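Long-range contacts in imelysin-like protein (Psychrobacter arcticus, PDB 3PF0), which is of unknown function but belongs to the imelysin-like peptidase M75 family and has been regarded as a putative metalloendopeptidase: residues A66-A71 / D202-W207; V115-A120 / K213-D218; D93-L98 / D179-G184; L80-C85 / Y188-S193; S305-D310 / T338-L343. All coordinates share one frame; numbering follows the deposited sequence.

Contact 1 (A66-A71 / D202-W207); sequences AYADAA and DIEKNW
Y67 presents a flat face to I203, and the methyl CG2 sits almost exactly over the middle of the ring. This is a CH-pi contact: CG2 of I203 stands 3.5 Å from the centroid of the Y67 ring, only 4° off its normal. CG2 lies anti to the backbone N of I203, which aims this branch at the tyrosine. W207 approaches the same tyrosine from farther along helix 183-214. Its CD1 comes to 3.5 Å from CE2 of Y67, but the tyrosine and the five-membered ring of the indole are tilted by 26° and offset, with centroids 5.1 Å apart. A water ties their polar ends together: it donates to Y67 OH at 2.7 Å and accepts from W207 NE1 at 2.9 Å, lying in the plane of the indole.

E204 serves the neighbouring A68. CG is anti to the backbone N (chi1 -178°) and the chain is extended beyond it, which brings the carboxylate to A68, OE2 3.5 Å from A68 CB. Further back, CB of E204 packs on CB of Y67, where the backbones come closest.

The helices run antiparallel, the axes of the two segments 8.8 Å apart at closest approach. Helix 92-112 backs the interface where A112 touches A66 and Y67, while P119 and A120 of the following loop pack on W207 and Y67.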
# COMPACT_ATOMS: atom_id res chain seq x y z
N ALA A 66 -2.38 6.74 8.14
CA ALA A 66 -2.54 5.76 7.06
C ALA A 66 -3.03 4.43 7.62
O ALA A 66 -3.95 3.85 7.05
CB ALA A 66 -1.24 5.57 6.31
N TYR A 67 -2.45 3.98 8.74
CA TYR A 67 -2.89 2.73 9.36
C TYR A 67 -4.29 2.89 9.96
O TYR A 67 -5.10 1.97 9.82
CB TYR A 67 -1.87 2.25 10.42
CG TYR A 67 -0.60 1.67 9.83
CD1 TYR A 67 -0.66 0.62 8.91
CD2 TYR A 67 0.65 2.11 10.25
CE1 TYR A 67 0.51 0.08 8.36
CE2 TYR A 67 1.82 1.56 9.71
CZ TYR A 67 1.75 0.55 8.77
OH TYR A 67 2.90 -0.02 8.28
N ALA A 68 -4.58 4.05 10.58
CA ALA A 68 -5.89 4.33 11.17
C ALA A 68 -6.98 4.32 10.10
O ALA A 68 -8.05 3.75 10.31
CB ALA A 68 -5.87 5.67 11.91
N ASP A 69 -6.68 4.91 8.91
CA ASP A 69 -7.60 4.95 7.79
C ASP A 69 -7.85 3.55 7.22
O ASP A 69 -9.00 3.22 7.00
CB ASP A 69 -7.11 5.89 6.68
CG ASP A 69 -8.16 6.09 5.61
OD1 ASP A 69 -9.34 6.35 5.97
OD2 ASP A 69 -7.82 5.97 4.41
N ALA A 70 -6.79 2.73 7.04
CA ALA A 70 -6.97 1.36 6.57
C ALA A 70 -7.87 0.55 7.55
O ALA A 70 -8.74 -0.21 7.10
CB ALA A 70 -5.61 0.68 6.38
N ALA A 71 -7.68 0.74 8.87
CA ALA A 71 -8.48 0.07 9.91
C ALA A 71 -9.96 0.53 9.85
O ALA A 71 -10.86 -0.31 9.93
CB ALA A 71 -7.90 0.35 11.29
N ASP A 202 -4.21 -3.36 15.49
CA ASP A 202 -3.07 -3.77 16.29
C ASP A 202 -1.80 -3.06 15.82
O ASP A 202 -0.99 -2.68 16.66
CB ASP A 202 -2.89 -5.30 16.26
CG ASP A 202 -3.88 -6.08 17.12
OD1 ASP A 202 -4.93 -5.49 17.52
OD2 ASP A 202 -3.63 -7.28 17.38
N ILE A 203 -1.65 -2.86 14.49
CA ILE A 203 -0.50 -2.15 13.89
C ILE A 203 -0.58 -0.67 14.25
O ILE A 203 0.43 -0.10 14.67
CB ILE A 203 -0.41 -2.39 12.35
CG1 ILE A 203 -0.07 -3.88 12.07
CG2 ILE A 203 0.63 -1.46 11.68
CD1 ILE A 203 -0.52 -4.35 10.78
N GLU A 204 -1.79 -0.05 14.12
CA GLU A 204 -2.05 1.34 14.50
C GLU A 204 -1.69 1.58 15.99
O GLU A 204 -1.01 2.57 16.29
CB GLU A 204 -3.52 1.70 14.23
CG GLU A 204 -3.86 3.15 14.56
CD GLU A 204 -5.32 3.48 14.80
OE1 GLU A 204 -6.20 2.64 14.49
OE2 GLU A 204 -5.59 4.60 15.28
N LYS A 205 -2.14 0.68 16.90
CA LYS A 205 -1.88 0.78 18.35
C LYS A 205 -0.39 0.66 18.67
O LYS A 205 0.10 1.35 19.56
CB LYS A 205 -2.66 -0.28 19.13
CG LYS A 205 -4.13 0.07 19.37
CD LYS A 205 -4.74 -0.80 20.47
N ASN A 206 0.33 -0.20 17.92
CA ASN A 206 1.76 -0.46 18.06
C ASN A 206 2.59 0.78 17.68
O ASN A 206 3.52 1.13 18.41
CB ASN A 206 2.16 -1.66 17.17
CG ASN A 206 3.42 -2.38 17.58
OD1 ASN A 206 4.41 -1.79 17.98
ND2 ASN A 206 3.45 -3.69 17.35
N TRP A 207 2.26 1.43 16.55
CA TRP A 207 2.91 2.66 16.09
C TRP A 207 2.66 3.81 17.08
O TRP A 207 3.59 4.56 17.35
CB TRP A 207 2.43 3.03 14.68
CG TRP A 207 3.37 2.55 13.62
CD1 TRP A 207 3.25 1.41 12.88
CD2 TRP A 207 4.65 3.11 13.29
NE1 TRP A 207 4.36 1.25 12.08
CE2 TRP A 207 5.23 2.28 12.31
CE3 TRP A 207 5.36 4.24 13.73
CZ2 TRP A 207 6.46 2.57 11.71
CZ3 TRP A 207 6.60 4.52 13.16
CH2 TRP A 207 7.13 3.69 12.16
O HOH W 1 4.61 -0.87 10.18

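Contact 2 (V115-A120 / K213-D218); sequences VNFGPA and KLLAID
F117 and L215 meet at the rim of the phenyl ring: CD2 of L215 lies near the ring plane, 3.8 Å from CZ of F117. N116 OD1 also lies in the ring plane at an edge, and one face is occupied by V115 CG1, 3.9 Å above the plane and offset toward the rim. The carbonyl O of L214 comes up obliquely, 4.1 Å from CE2 of F117. With chi1 at 60°, F117 CG sits between its backbone N and carbonyl carbon, a crowded position from which the ring meets L215 by its CZ edge.

The second half of the contact belongs to L214, which points at the loop and meets P119 tip to tip. Its CD1 is 3.7 Å from P119 CD, and its CD2 touches both that carbon and the CA of G118. Glycine suits the turn: phi is positive, and a side chain there would run into the proline CD. An alanine in place of L214 would probably leave P119 CD and G118 CA facing a gap, since both methyls that touch them would be gone.

Directly after L214 the helix stops. A216, also with positive phi, is the C-prime residue of a Schellman motif, and L215 is already out of helical conformation.

Among its neighbours, the loop packs against helices 225-250 and 48-84 as well as 183-214. F117 leans on Q229 and S233 of helix 225-250, P119 rests on N206 of helix 183-214, and V115 reaches V63 and Y67 of helix 48-84.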
# COMPACT_ATOMS: atom_id res chain seq x y z
N VAL A 115 5.30 2.36 4.30
CA VAL A 115 6.09 1.83 5.42
C VAL A 115 6.25 0.32 5.15
O VAL A 115 5.25 -0.39 5.01
CB VAL A 115 5.42 2.15 6.79
CG1 VAL A 115 6.13 1.45 7.95
CG2 VAL A 115 5.36 3.65 7.03
N ASN A 116 7.50 -0.15 5.01
CA ASN A 116 7.80 -1.56 4.73
C ASN A 116 8.53 -2.22 5.92
O ASN A 116 9.14 -3.28 5.78
CB ASN A 116 8.63 -1.67 3.44
CG ASN A 116 10.05 -1.15 3.56
OD1 ASN A 116 10.38 -0.38 4.47
ND2 ASN A 116 10.92 -1.60 2.67
N PHE A 117 8.46 -1.59 7.10
CA PHE A 117 9.14 -2.06 8.30
C PHE A 117 8.24 -1.94 9.51
O PHE A 117 7.18 -1.32 9.43
CB PHE A 117 10.44 -1.25 8.50
CG PHE A 117 10.24 0.24 8.68
CD1 PHE A 117 10.11 1.08 7.58
CD2 PHE A 117 10.21 0.81 9.95
CE1 PHE A 117 9.90 2.46 7.75
CE2 PHE A 117 10.02 2.18 10.12
CZ PHE A 117 9.87 3.00 9.02
N GLY A 118 8.69 -2.50 10.63
CA GLY A 118 7.99 -2.40 11.90
C GLY A 118 6.78 -3.30 12.11
O GLY A 118 6.76 -4.43 11.65
N PRO A 119 5.78 -2.80 12.88
CA PRO A 119 4.61 -3.62 13.24
C PRO A 119 3.90 -4.34 12.09
O PRO A 119 3.43 -5.46 12.31
CB PRO A 119 3.65 -2.60 13.87
CG PRO A 119 4.52 -1.54 14.38
CD PRO A 119 5.72 -1.47 13.52
N ALA A 120 3.80 -3.72 10.89
CA ALA A 120 3.13 -4.36 9.76
C ALA A 120 3.85 -5.65 9.29
O ALA A 120 3.20 -6.53 8.74
CB ALA A 120 3.00 -3.38 8.60
N LYS A 213 10.87 4.65 19.30
CA LYS A 213 11.80 3.53 19.15
C LYS A 213 11.85 3.05 17.68
O LYS A 213 12.94 2.82 17.17
CB LYS A 213 11.39 2.38 20.08
CG LYS A 213 12.50 1.37 20.32
CD LYS A 213 11.97 -0.04 20.52
CE LYS A 213 11.57 -0.35 21.94
NZ LYS A 213 11.22 -1.79 22.09
N LEU A 214 10.68 2.92 17.01
CA LEU A 214 10.59 2.44 15.62
C LEU A 214 11.31 3.35 14.62
O LEU A 214 11.92 2.84 13.68
CB LEU A 214 9.13 2.23 15.18
CG LEU A 214 8.41 1.06 15.82
CD1 LEU A 214 6.91 1.24 15.76
CD2 LEU A 214 8.87 -0.29 15.25
N LEU A 215 11.26 4.69 14.83
CA LEU A 215 11.90 5.65 13.93
C LEU A 215 13.18 6.28 14.52
O LEU A 215 13.68 7.26 13.98
CB LEU A 215 10.91 6.76 13.52
CG LEU A 215 9.84 6.40 12.48
CD1 LEU A 215 8.85 7.54 12.33
CD2 LEU A 215 10.46 6.06 11.12
N ALA A 216 13.73 5.69 15.62
CA ALA A 216 14.94 6.14 16.35
C ALA A 216 14.92 7.68 16.52
O ALA A 216 15.91 8.37 16.26
CB ALA A 216 16.20 5.68 15.63
N ILE A 217 13.75 8.20 16.93
CA ILE A 217 13.45 9.63 17.09
C ILE A 217 14.33 10.26 18.19
O ILE A 217 14.74 11.41 18.01
CB ILE A 217 11.92 9.80 17.34
CG1 ILE A 217 11.14 9.48 16.04
CG2 ILE A 217 11.55 11.19 17.88
CD1 ILE A 217 9.63 9.28 16.16
N ASP A 218 14.62 9.51 19.28
CA ASP A 218 15.43 9.98 20.42
C ASP A 218 16.94 9.80 20.19
O ASP A 218 17.75 10.27 21.00
CB ASP A 218 15.00 9.23 21.70
CG ASP A 218 15.20 7.72 21.70
OD1 ASP A 218 15.11 7.10 20.62
OD2 ASP A 218 15.42 7.15 22.79

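Contact 3 (D93-L98 / D179-G184); sequences DELQAL and DSLDAG
L95 does most of the touching here, with its two methyls dividing the work. CD2 presses on the peptide group that joins D179 to S180, 3.4 Å from the carbonyl carbon of D179 and 3.8 Å from S180 N. CD1 turns to L181 instead and lies 3.8 Å from its CG. The two leucine side chains cross at about a right angle. CG of L95 is anti to the backbone N (chi1 -179°), which carries the branch point out from helix 92-112 to the incoming chain. One turn later L98 adds a lighter touch, its CD1 at 3.9 Å from CD1 of L181. These three leucines are buried, and L175 of helix 167-176 packs against all of them.

The segment 179-184 is the lead-in to helix 183-214. D182 occupies the N-cap position, its OD1 accepting a hydrogen bond from the backbone N of Q185, while L181 just before it shares backbone hydrogen bonding with V90. Within an all-helical chain, the contact therefore fastens the start of one long helix to the side of another.

The outer part is much looser. CB of S180 points away from helix 92-112 and stays 5.7 Å from L95 CD2. The carboxylate of D179, an exposed residue, turns off from L95, although its own backbone carbonyl is where L95 packs hardest.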
# COMPACT_ATOMS: atom_id res chain seq x y z
N ASP A 93 -27.41 -3.87 -5.98
CA ASP A 93 -26.90 -2.67 -5.31
C ASP A 93 -26.06 -2.99 -4.05
O ASP A 93 -25.07 -2.29 -3.80
CB ASP A 93 -28.07 -1.76 -4.91
CG ASP A 93 -28.86 -1.17 -6.06
OD1 ASP A 93 -28.26 -0.97 -7.15
OD2 ASP A 93 -30.05 -0.84 -5.86
N GLU A 94 -26.48 -3.99 -3.25
CA GLU A 94 -25.81 -4.39 -2.00
C GLU A 94 -24.44 -4.99 -2.28
O GLU A 94 -23.48 -4.61 -1.63
CB GLU A 94 -26.67 -5.37 -1.18
CG GLU A 94 -27.95 -4.75 -0.62
CD GLU A 94 -29.11 -4.56 -1.59
OE1 GLU A 94 -29.03 -5.06 -2.74
OE2 GLU A 94 -30.09 -3.90 -1.20
N LEU A 95 -24.33 -5.86 -3.30
CA LEU A 95 -23.03 -6.44 -3.67
C LEU A 95 -22.10 -5.37 -4.26
O LEU A 95 -20.90 -5.40 -3.96
CB LEU A 95 -23.15 -7.64 -4.63
CG LEU A 95 -21.82 -8.31 -5.04
CD1 LEU A 95 -21.07 -8.93 -3.84
CD2 LEU A 95 -22.03 -9.32 -6.12
N GLN A 96 -22.64 -4.42 -5.06
CA GLN A 96 -21.83 -3.35 -5.64
C GLN A 96 -21.24 -2.45 -4.54
O GLN A 96 -20.07 -2.09 -4.61
CB GLN A 96 -22.61 -2.52 -6.68
CG GLN A 96 -21.70 -1.79 -7.69
CD GLN A 96 -20.63 -2.68 -8.32
OE1 GLN A 96 -20.90 -3.74 -8.91
NE2 GLN A 96 -19.36 -2.26 -8.18
N ALA A 97 -22.04 -2.14 -3.51
CA ALA A 97 -21.62 -1.35 -2.35
C ALA A 97 -20.46 -2.05 -1.62
O ALA A 97 -19.50 -1.39 -1.24
CB ALA A 97 -22.80 -1.13 -1.41
N LEU A 98 -20.52 -3.39 -1.50
CA LEU A 98 -19.44 -4.17 -0.86
C LEU A 98 -18.15 -4.12 -1.71
O LEU A 98 -17.06 -3.98 -1.17
CB LEU A 98 -19.85 -5.63 -0.60
CG LEU A 98 -20.90 -5.88 0.49
CD1 LEU A 98 -21.11 -7.36 0.71
CD2 LEU A 98 -20.53 -5.23 1.81
N ASP A 179 -21.79 -12.91 -9.15
CA ASP A 179 -22.61 -11.70 -9.06
C ASP A 179 -23.61 -11.83 -7.88
O ASP A 179 -24.56 -11.05 -7.77
CB ASP A 179 -23.33 -11.40 -10.40
CG ASP A 179 -24.41 -12.38 -10.85
OD1 ASP A 179 -24.39 -13.54 -10.40
OD2 ASP A 179 -25.23 -11.99 -11.72
N SER A 180 -23.34 -12.78 -6.98
CA SER A 180 -24.17 -13.10 -5.83
C SER A 180 -23.33 -13.75 -4.73
O SER A 180 -22.45 -14.56 -5.04
CB SER A 180 -25.30 -14.03 -6.24
OG SER A 180 -26.18 -14.31 -5.17
N LEU A 181 -23.61 -13.40 -3.47
CA LEU A 181 -22.97 -13.99 -2.29
C LEU A 181 -23.97 -14.85 -1.57
O LEU A 181 -25.01 -14.33 -1.14
CB LEU A 181 -22.41 -12.93 -1.30
CG LEU A 181 -21.24 -12.04 -1.70
CD1 LEU A 181 -20.99 -10.99 -0.62
CD2 LEU A 181 -19.97 -12.83 -1.88
N ASP A 182 -23.69 -16.15 -1.40
CA ASP A 182 -24.59 -17.03 -0.64
C ASP A 182 -24.20 -16.96 0.85
O ASP A 182 -23.26 -16.23 1.20
CB ASP A 182 -24.61 -18.47 -1.19
CG ASP A 182 -23.32 -19.27 -1.13
OD1 ASP A 182 -22.46 -18.97 -0.27
OD2 ASP A 182 -23.19 -20.24 -1.91
N ALA A 183 -24.91 -17.70 1.73
CA ALA A 183 -24.67 -17.70 3.17
C ALA A 183 -23.19 -17.96 3.56
O ALA A 183 -22.65 -17.22 4.39
CB ALA A 183 -25.58 -18.70 3.86
N GLY A 184 -22.56 -18.97 2.95
CA GLY A 184 -21.16 -19.33 3.19
C GLY A 184 -20.19 -18.25 2.74
O GLY A 184 -19.26 -17.91 3.48

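Contact 4 (L80-C85 / Y188-S193); sequences LAQKHC and YVMSAS
M190 and A81 meet where two long helices, 48-84 and 183-214, run antiparallel past each other in this all-helical fold; the axes of the two segments come within 9.1 Å at an angle of 158°. M190 is modelled as selenomethionine, so its heavy atom is SE.

Between the two segments themselves the contact is apolar. A81 CB points at the partner helix and fits between V189 CG1, at 3.8 Å, and M190 CG, at 3.9 Å. M190 then runs on over the surface of helix 48-84. Its SE lies 4.0 Å from C85 CB, and a bend at chi3 (68°) turns CE toward Q82. There CE rests 3.9 Å from Q82 CB, and the extended glutamine crosses the methionine at about a right angle on the exposed side. L98 of helix 92-112 and L175 of helix 167-176 reach A81 and V189 respectively from the buried side.

A covalent link joins the same two elements close by: C85 SG forms a disulfide with C186, one turn before M190, tying the region of C85 to the early part of helix 183-214.

Polar contacts are of two sorts. Two carbonyls of helix 183-214 accept hydrogen bonds from helix 48-84, M190 O from H78 ND1 and S193 O from S74 OG. Within its own helix, S193 folds back: its OG donates to V189 O at 2.6 Å, with a C=O...donor angle of 141°, on a carbonyl that also accepts from S193 N.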
# COMPACT_ATOMS: atom_id res chain seq x y z
N LEU A 80 -20.82 -3.09 6.73
CA LEU A 80 -21.71 -3.16 5.57
C LEU A 80 -22.06 -4.60 5.24
O LEU A 80 -23.24 -4.89 5.01
CB LEU A 80 -21.12 -2.44 4.34
CG LEU A 80 -21.26 -0.93 4.36
CD1 LEU A 80 -20.57 -0.33 3.16
CD2 LEU A 80 -22.72 -0.49 4.42
N ALA A 81 -21.05 -5.51 5.27
CA ALA A 81 -21.22 -6.95 5.03
C ALA A 81 -22.13 -7.56 6.11
O ALA A 81 -23.05 -8.29 5.79
CB ALA A 81 -19.87 -7.66 5.01
N GLN A 82 -21.91 -7.20 7.39
CA GLN A 82 -22.74 -7.68 8.49
C GLN A 82 -24.22 -7.26 8.28
O GLN A 82 -25.13 -8.05 8.55
CB GLN A 82 -22.20 -7.15 9.84
CG GLN A 82 -23.03 -7.51 11.06
CD GLN A 82 -22.39 -7.02 12.33
OE1 GLN A 82 -22.69 -5.93 12.82
NE2 GLN A 82 -21.49 -7.83 12.88
N LYS A 83 -24.44 -6.04 7.80
CA LYS A 83 -25.79 -5.53 7.54
C LYS A 83 -26.45 -6.25 6.35
O LYS A 83 -27.55 -6.81 6.51
CB LYS A 83 -25.76 -4.01 7.29
CG LYS A 83 -25.69 -3.20 8.57
CD LYS A 83 -25.44 -1.72 8.30
CE LYS A 83 -25.72 -0.89 9.54
NZ LYS A 83 -24.94 -1.35 10.72
N HIS A 84 -25.78 -6.28 5.18
CA HIS A 84 -26.36 -6.88 3.97
C HIS A 84 -26.51 -8.41 4.04
O HIS A 84 -27.47 -8.93 3.49
CB HIS A 84 -25.57 -6.48 2.71
CG HIS A 84 -25.57 -5.00 2.43
ND1 HIS A 84 -26.66 -4.19 2.76
CD2 HIS A 84 -24.63 -4.23 1.84
CE1 HIS A 84 -26.33 -2.97 2.39
NE2 HIS A 84 -25.12 -2.94 1.81
N CYS A 85 -25.60 -9.11 4.75
CA CYS A 85 -25.64 -10.57 4.83
C CYS A 85 -26.80 -11.13 5.68
O CYS A 85 -27.11 -12.31 5.57
CB CYS A 85 -24.29 -11.13 5.24
SG CYS A 85 -23.05 -11.00 3.93
N TYR A 188 -17.67 -15.65 5.04
CA TYR A 188 -16.26 -15.45 4.73
C TYR A 188 -15.91 -13.96 4.67
O TYR A 188 -14.88 -13.57 5.19
CB TYR A 188 -15.84 -16.14 3.40
CG TYR A 188 -14.43 -15.77 2.99
CD1 TYR A 188 -13.33 -16.48 3.47
CD2 TYR A 188 -14.18 -14.63 2.21
CE1 TYR A 188 -12.03 -16.08 3.17
CE2 TYR A 188 -12.88 -14.22 1.91
CZ TYR A 188 -11.81 -14.96 2.38
OH TYR A 188 -10.53 -14.55 2.10
N VAL A 189 -16.74 -13.15 3.99
CA VAL A 189 -16.49 -11.72 3.78
C VAL A 189 -16.50 -11.01 5.14
O VAL A 189 -15.64 -10.16 5.38
CB VAL A 189 -17.49 -11.10 2.75
CG1 VAL A 189 -17.45 -9.57 2.74
CG2 VAL A 189 -17.23 -11.67 1.34
N MSE A 190 -17.42 -11.41 6.03
CA MSE A 190 -17.51 -10.87 7.39
C MSE A 190 -16.31 -11.29 8.21
O MSE A 190 -15.71 -10.44 8.89
CB MSE A 190 -18.80 -11.32 8.07
CG MSE A 190 -20.05 -10.61 7.54
SE MSE A 190 -21.65 -11.44 8.27
CE MSE A 190 -21.44 -10.94 10.16
N SER A 191 -15.91 -12.58 8.13
CA SER A 191 -14.76 -13.13 8.86
C SER A 191 -13.44 -12.50 8.41
O SER A 191 -12.65 -12.10 9.25
CB SER A 191 -14.67 -14.64 8.69
OG SER A 191 -15.76 -15.27 9.32
N ALA A 192 -13.22 -12.41 7.08
CA ALA A 192 -11.98 -11.86 6.54
C ALA A 192 -11.84 -10.37 6.81
O ALA A 192 -10.77 -9.96 7.21
CB ALA A 192 -11.85 -12.16 5.05
N SER A 193 -12.91 -9.57 6.65
CA SER A 193 -12.85 -8.13 6.92
C SER A 193 -12.67 -7.87 8.44
O SER A 193 -11.89 -6.99 8.83
CB SER A 193 -14.06 -7.40 6.34
OG SER A 193 -15.28 -7.98 6.77

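Contact 5 (S305-D310 / T338-L343); sequences STALAD and TNITRL
L308 and I340 cross at about a right angle, and CD1 of I340 lies 3.9 Å from CD2 of L308 and nearly as close to its CG. L308 leaves its helix to the side, but its outer atoms swing in to make this meeting. A307, in contrast, points at helix 327-351. Its CB faces three residues at once, 3.7 Å from CD1 of L343, 4.1 Å from CG1 of I340 and 3.9 Å from ND2 of N339. Its small size is consistent with the close approach of the backbones, CA to CA 6.5 Å at A307 and I340.

N339 stands at the outer margin of this group. CG is anti to the backbone N (chi1 -178°), which carries it out from helix 327-351 toward A307, whose CB meets ND2. R342 of the same helix grips the amide oxygen side-on, NE and NH2 both donating to N339 OD1, at 3.1 and 3.0 Å, with the oxygen in the guanidinium plane. An alanine at N339 would probably leave the R342 guanidinium without the oxygen that holds both nitrogens, free to turn toward solvent, and would take away the amide that touches A307.

On the buried side L308 continues into L276, L279 and M283 of helix 268-283, and T341 faces helix 225-250. The helices of the contact are antiparallel at 163° with axes 9.9 Å apart, an arrangement consistent with an antiparallel helical bundle.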
# COMPACT_ATOMS: atom_id res chain seq x y z
N SER A 305 8.75 16.80 -7.59
CA SER A 305 7.35 17.26 -7.67
C SER A 305 6.82 17.21 -9.11
O SER A 305 5.70 16.74 -9.34
CB SER A 305 7.23 18.68 -7.11
OG SER A 305 5.90 19.17 -7.17
N THR A 306 7.63 17.69 -10.08
CA THR A 306 7.27 17.72 -11.50
C THR A 306 7.16 16.29 -12.04
O THR A 306 6.17 16.00 -12.72
CB THR A 306 8.28 18.57 -12.29
OG1 THR A 306 8.17 19.92 -11.81
CG2 THR A 306 8.03 18.56 -13.80
N ALA A 307 8.12 15.40 -11.72
CA ALA A 307 8.13 13.99 -12.15
C ALA A 307 6.90 13.22 -11.63
O ALA A 307 6.29 12.47 -12.40
CB ALA A 307 9.41 13.30 -11.70
N LEU A 308 6.53 13.42 -10.35
CA LEU A 308 5.37 12.78 -9.75
C LEU A 308 4.06 13.28 -10.40
O LEU A 308 3.17 12.48 -10.66
CB LEU A 308 5.34 13.01 -8.23
CG LEU A 308 6.20 12.05 -7.40
CD1 LEU A 308 6.69 12.72 -6.17
CD2 LEU A 308 5.42 10.82 -7.02
N ALA A 309 3.99 14.59 -10.71
CA ALA A 309 2.84 15.21 -11.37
C ALA A 309 2.68 14.69 -12.81
O ALA A 309 1.54 14.48 -13.23
CB ALA A 309 2.99 16.72 -11.38
N ASP A 310 3.79 14.45 -13.55
CA ASP A 310 3.76 13.93 -14.92
C ASP A 310 3.27 12.47 -14.94
O ASP A 310 2.52 12.08 -15.85
CB ASP A 310 5.15 14.02 -15.60
CG ASP A 310 5.74 15.41 -15.79
OD1 ASP A 310 4.96 16.40 -15.83
OD2 ASP A 310 6.98 15.52 -15.90
N THR A 338 10.61 4.72 -13.24
CA THR A 338 12.06 4.49 -13.24
C THR A 338 12.78 5.85 -13.04
O THR A 338 13.79 5.91 -12.32
CB THR A 338 12.47 3.77 -14.53
OG1 THR A 338 11.81 2.50 -14.56
CG2 THR A 338 13.98 3.53 -14.64
N ASN A 339 12.23 6.93 -13.63
CA ASN A 339 12.78 8.28 -13.46
C ASN A 339 12.60 8.77 -12.01
O ASN A 339 13.47 9.48 -11.50
CB ASN A 339 12.17 9.26 -14.46
CG ASN A 339 12.75 10.65 -14.37
OD1 ASN A 339 13.97 10.84 -14.45
ND2 ASN A 339 11.89 11.64 -14.15
N ILE A 340 11.50 8.38 -11.33
CA ILE A 340 11.24 8.75 -9.93
C ILE A 340 12.26 8.02 -9.02
O ILE A 340 12.85 8.66 -8.14
CB ILE A 340 9.76 8.52 -9.49
CG1 ILE A 340 8.82 9.52 -10.20
CG2 ILE A 340 9.60 8.60 -7.96
CD1 ILE A 340 7.33 9.24 -10.07
N THR A 341 12.51 6.72 -9.25
CA THR A 341 13.48 5.93 -8.47
C THR A 341 14.88 6.52 -8.67
O THR A 341 15.65 6.61 -7.71
CB THR A 341 13.45 4.43 -8.81
OG1 THR A 341 13.56 4.27 -10.21
CG2 THR A 341 12.20 3.75 -8.34
N ARG A 342 15.18 6.95 -9.92
CA ARG A 342 16.45 7.58 -10.29
C ARG A 342 16.67 8.84 -9.47
O ARG A 342 17.72 9.00 -8.86
CB ARG A 342 16.47 7.89 -11.80
CG ARG A 342 17.82 8.39 -12.31
CD ARG A 342 17.76 8.92 -13.74
NE ARG A 342 16.91 10.11 -13.86
CZ ARG A 342 17.30 11.35 -13.60
NH1 ARG A 342 18.54 11.59 -13.18
NH2 ARG A 342 16.46 12.37 -13.73
N LEU A 343 15.65 9.72 -9.43
CA LEU A 343 15.69 10.98 -8.69
C LEU A 343 15.83 10.74 -7.18
O LEU A 343 16.54 11.51 -6.53
CB LEU A 343 14.44 11.83 -8.98
CG LEU A 343 14.35 12.49 -10.37
CD1 LEU A 343 12.98 13.07 -10.60
CD2 LEU A 343 15.40 13.58 -10.56

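Contacts 1 and 4 fasten the same two helices, 48-84 and 183-214, about 21 Å apart between centres: contact 1 is buried, aromatic and water-bridged, contact 4 partly buried, aliphatic and reinforced by a disulfide. Contacts 2, 3 and 5 are also buried, contact 3 with an exposed residue at its margin. Contact 2 touches contact 1 and closes the far end of helix 183-214 with apolar side chains from a loop; contact 3 touches contact 4 at the opposite end, where leucines meet the lead-in. Contact 5 joins a separate helix pair about 40 Å, centre to centre, from contacts 3 and 4; its aliphatic core is edged by an arginine that hydrogen-bonds an asparagine of its own helix.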